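Local coordinates for ficolin-3 (Homo sapiens, PDB 2J5Z), which recognises carbohydrates such as galactose through its fibrinogen-like domain, serving as a soluble lectin of innate immune recognition, at the calcium ion site and the beta-D-galactopyranose site. Sequence-based numbering; all coordinates share one arbitrary frame.

Contact 1: the calcium ion site. Residues 159, 161-167. With CA (calcium ion), chain B.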
# COMPACT_ATOMS: atom_id res chain seq x y z
N ASP A 159 8.15 17.54 28.84
CA ASP A 159 9.13 16.82 29.65
C ASP A 159 8.52 16.27 30.93
O ASP A 159 8.14 17.02 31.83
CB ASP A 159 10.34 17.72 29.97
CG ASP A 159 11.47 16.98 30.69
OD1 ASP A 159 11.30 15.82 31.13
OD2 ASP A 159 12.57 17.58 30.82
N ASP A 161 9.98 13.21 32.28
CA ASP A 161 10.88 12.10 32.62
C ASP A 161 11.52 12.29 34.00
O ASP A 161 11.12 13.18 34.75
CB ASP A 161 11.93 11.88 31.52
CG ASP A 161 12.83 13.09 31.31
OD1 ASP A 161 13.17 13.77 32.31
OD2 ASP A 161 13.20 13.35 30.15
N SER A 162 12.48 11.45 34.34
CA SER A 162 13.08 11.48 35.67
C SER A 162 14.50 12.05 35.59
O SER A 162 15.31 11.87 36.50
CB SER A 162 13.10 10.08 36.28
OG SER A 162 13.86 9.18 35.50
N SER A 163 14.78 12.74 34.49
CA SER A 163 16.10 13.32 34.25
C SER A 163 16.08 14.82 34.50
O SER A 163 15.04 15.47 34.35
CB SER A 163 16.52 13.03 32.81
OG SER A 163 17.73 13.69 32.47
N ASN A 164 17.23 15.38 34.89
CA ASN A 164 17.36 16.83 35.07
C ASN A 164 17.28 17.53 33.72
O ASN A 164 17.13 18.76 33.65
CB ASN A 164 18.68 17.18 35.78
N SER A 165 17.38 16.74 32.67
CA SER A 165 17.21 17.24 31.30
C SER A 165 15.92 16.71 30.66
O SER A 165 15.11 16.03 31.30
CB SER A 165 18.42 16.84 30.46
OG SER A 165 18.50 15.43 30.28
N ASN A 166 15.76 17.05 29.38
CA ASN A 166 14.68 16.54 28.54
C ASN A 166 15.20 15.41 27.66
O ASN A 166 15.85 15.65 26.64
CB ASN A 166 14.08 17.67 27.69
CG ASN A 166 12.95 17.20 26.78
OD1 ASN A 166 13.03 16.12 26.19
ND2 ASN A 166 11.91 18.01 26.67
N CYS A 167 14.93 14.17 28.07
CA CYS A 167 15.42 13.00 27.36
C CYS A 167 15.02 12.97 25.89
O CYS A 167 15.78 12.50 25.07
CB CYS A 167 14.92 11.71 28.01
SG CYS A 167 15.77 11.28 29.54
CA CA B . 13.29 16.08 32.69
O HOH W 1 13.57 18.27 33.67
O HOH W 2 11.77 15.85 34.47
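The calcium site of ficolin-3 looks structural: protein oxygens and water fill the coordination sphere, the galactose contributes no atom to it, and the loop folds around the ion much as in other fibrinogen-like domains. Seven oxygens are seen at the metal. Asp159 supplies two of them, its carboxylate lying astride the ion so that OD1 and OD2 each sit 2.5 Å from CA; with CG anti to the backbone N (chi1 -174°), the group reaches straight out from its chain, and the Asp161 amide meets its OD1 nearly along the C-O axis. Asp161 binds differently, end-on through OD1 at 2.3 Å from CA, while OD2 of the same carboxylate turns away from the metal. Its CG takes the crowded position between backbone N and carbonyl carbon (chi1 62°), which places the carboxylate where two amides can meet it. The amide of Ser163 meets OD1 from above the carboxylate plane, and the amide of Cys167, at the start of helix 167-171, meets OD2 nearly along its C-O axis, with N to OD2 2.8 Å. These bonds fix the rotation of the carboxylate and tie the metal loop to the helix start. Two main-chain carbonyls, Ser163 O and Ser165 O, also bind the ion, the latter at 2.3 Å from CA. The serine hydroxyls do not bind the metal; they brace the turn, Ser163 OG accepting the Ser165 amide and pairing with Ser165 OG. Two carboxylates beside the cation would largely balance its charge. Water fills the remaining observed positions, and water 2 is held in turn by the carbonyl Asp161 O at 2.8 Å from its oxygen.

Contact 2: the beta-D-galactopyranose site. Residues 171, 179-181, 199, 209. With GAL (beta-D-galactopyranose), chain C.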
# COMPACT_ATOMS: atom_id res chain seq x y z
N VAL A 171 17.97 12.65 23.44
CA VAL A 171 18.18 11.45 22.62
C VAL A 171 17.40 11.42 21.29
O VAL A 171 17.39 10.40 20.60
CB VAL A 171 17.92 10.14 23.42
CG1 VAL A 171 18.44 10.28 24.85
CG2 VAL A 171 16.44 9.80 23.43
N SER A 179 15.90 8.00 32.55
CA SER A 179 17.06 8.88 32.39
C SER A 179 18.28 8.18 31.75
O SER A 179 19.33 8.03 32.37
CB SER A 179 17.43 9.54 33.73
OG SER A 179 17.46 8.60 34.78
N CYS A 180 18.14 7.77 30.48
CA CYS A 180 16.92 7.98 29.71
C CYS A 180 16.19 6.70 29.29
O CYS A 180 14.96 6.64 29.38
CB CYS A 180 17.21 8.85 28.49
SG CYS A 180 17.56 10.55 28.91
N TYR A 181 16.93 5.69 28.83
CA TYR A 181 16.28 4.51 28.25
C TYR A 181 17.04 3.18 28.19
O TYR A 181 18.27 3.13 28.18
CB TYR A 181 15.76 4.83 26.83
CG TYR A 181 16.81 4.94 25.74
CD1 TYR A 181 17.32 3.80 25.11
CD2 TYR A 181 17.26 6.18 25.29
CE1 TYR A 181 18.26 3.89 24.09
CE2 TYR A 181 18.20 6.28 24.26
CZ TYR A 181 18.70 5.13 23.67
OH TYR A 181 19.62 5.21 22.66
N TYR A 199 22.37 8.01 19.97
CA TYR A 199 21.12 7.40 20.40
C TYR A 199 20.25 7.18 19.17
O TYR A 199 19.91 8.14 18.47
CB TYR A 199 20.40 8.33 21.36
CG TYR A 199 21.26 8.76 22.52
CD1 TYR A 199 21.75 7.83 23.42
CD2 TYR A 199 21.58 10.11 22.72
CE1 TYR A 199 22.55 8.21 24.48
CE2 TYR A 199 22.37 10.51 23.79
CZ TYR A 199 22.86 9.55 24.66
OH TYR A 199 23.64 9.91 25.73
N VAL A 209 22.67 0.11 23.30
CA VAL A 209 22.58 1.52 22.95
C VAL A 209 23.60 1.85 21.86
O VAL A 209 24.70 1.29 21.85
CB VAL A 209 22.82 2.41 24.18
CG1 VAL A 209 22.70 3.87 23.83
CG2 VAL A 209 21.84 2.06 25.29
C1 GAL C . 20.64 5.75 29.46
C2 GAL C . 20.41 4.86 28.24
C3 GAL C . 21.19 5.38 27.04
C4 GAL C . 21.16 6.90 26.89
C5 GAL C . 21.22 7.63 28.22
C6 GAL C . 20.97 9.12 28.03
O1 GAL C . 19.89 5.28 30.58
O2 GAL C . 20.83 3.52 28.54
O3 GAL C . 20.64 4.78 25.86
O4 GAL C . 19.96 7.29 26.21
O5 GAL C . 20.24 7.06 29.09
O6 GAL C . 21.93 9.87 28.79
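Tyr181 has CG in the crowded position between its backbone N and carbonyl carbon (chi1 74°), with the ring turned to chi2 82°, while Tyr199 places CG anti to the carbonyl carbon (chi1 -53°); together these torsions bring two aromatic groups to the O3, O4 and C4 region of galactose. The site is a lectin pocket that hides 212 of the sugar's 309 Å², and its firmest polar contacts come from the backbone. The amide of Cys180, which follows a cis peptide bond, donates to the ring oxygen, with N to O5 of GAL 2.6 Å. Farther round the sugar, the 2-hydroxyl donates to the carbonyl of Tyr181 nearly along its C=O axis, O2 to O being 2.6 Å. The anomeric O1 has weaker links to this segment, among them one to Ser179 O at 3.3 Å. Side chains supply the walls. The Tyr181 ring turns one face to the sugar's O3, which sits towards the rim. The Tyr199 phenol stands near the exocyclic arm, OH to C6 of GAL 3.6 Å, and Val171 CG1 rests against one face of its ring. On another flank, Val209, with CG1 anti to its backbone N, packs at the C3 side, CG2 to C3 of GAL 3.8 Å. The sugar is poorly ordered and partly occupied, so fine details of fit deserve caution. The sulfur of Cys180 also packs against the sugar's CH2 group, SG to C6 of GAL 3.8 Å.

Contact 1 and contact 2 are neighbours in the fibrinogen-like domain, the centres of their C-alpha atoms about 11 Å apart. No residue takes part in both, but they are joined by helix 167-171, whose first residue belongs to contact 1 and whose last, Val171, belongs to contact 2. The disulfide between Cys167 and Cys180 adds a covalent tie. Order in the calcium loop may thus steady the segment that presents the sugar-binding backbone, an indirect support rather than metal-mediated recognition. With three copies in the deposited assembly, the paired sites recur, an arrangement that would suit multivalent binding to carbohydrate surfaces.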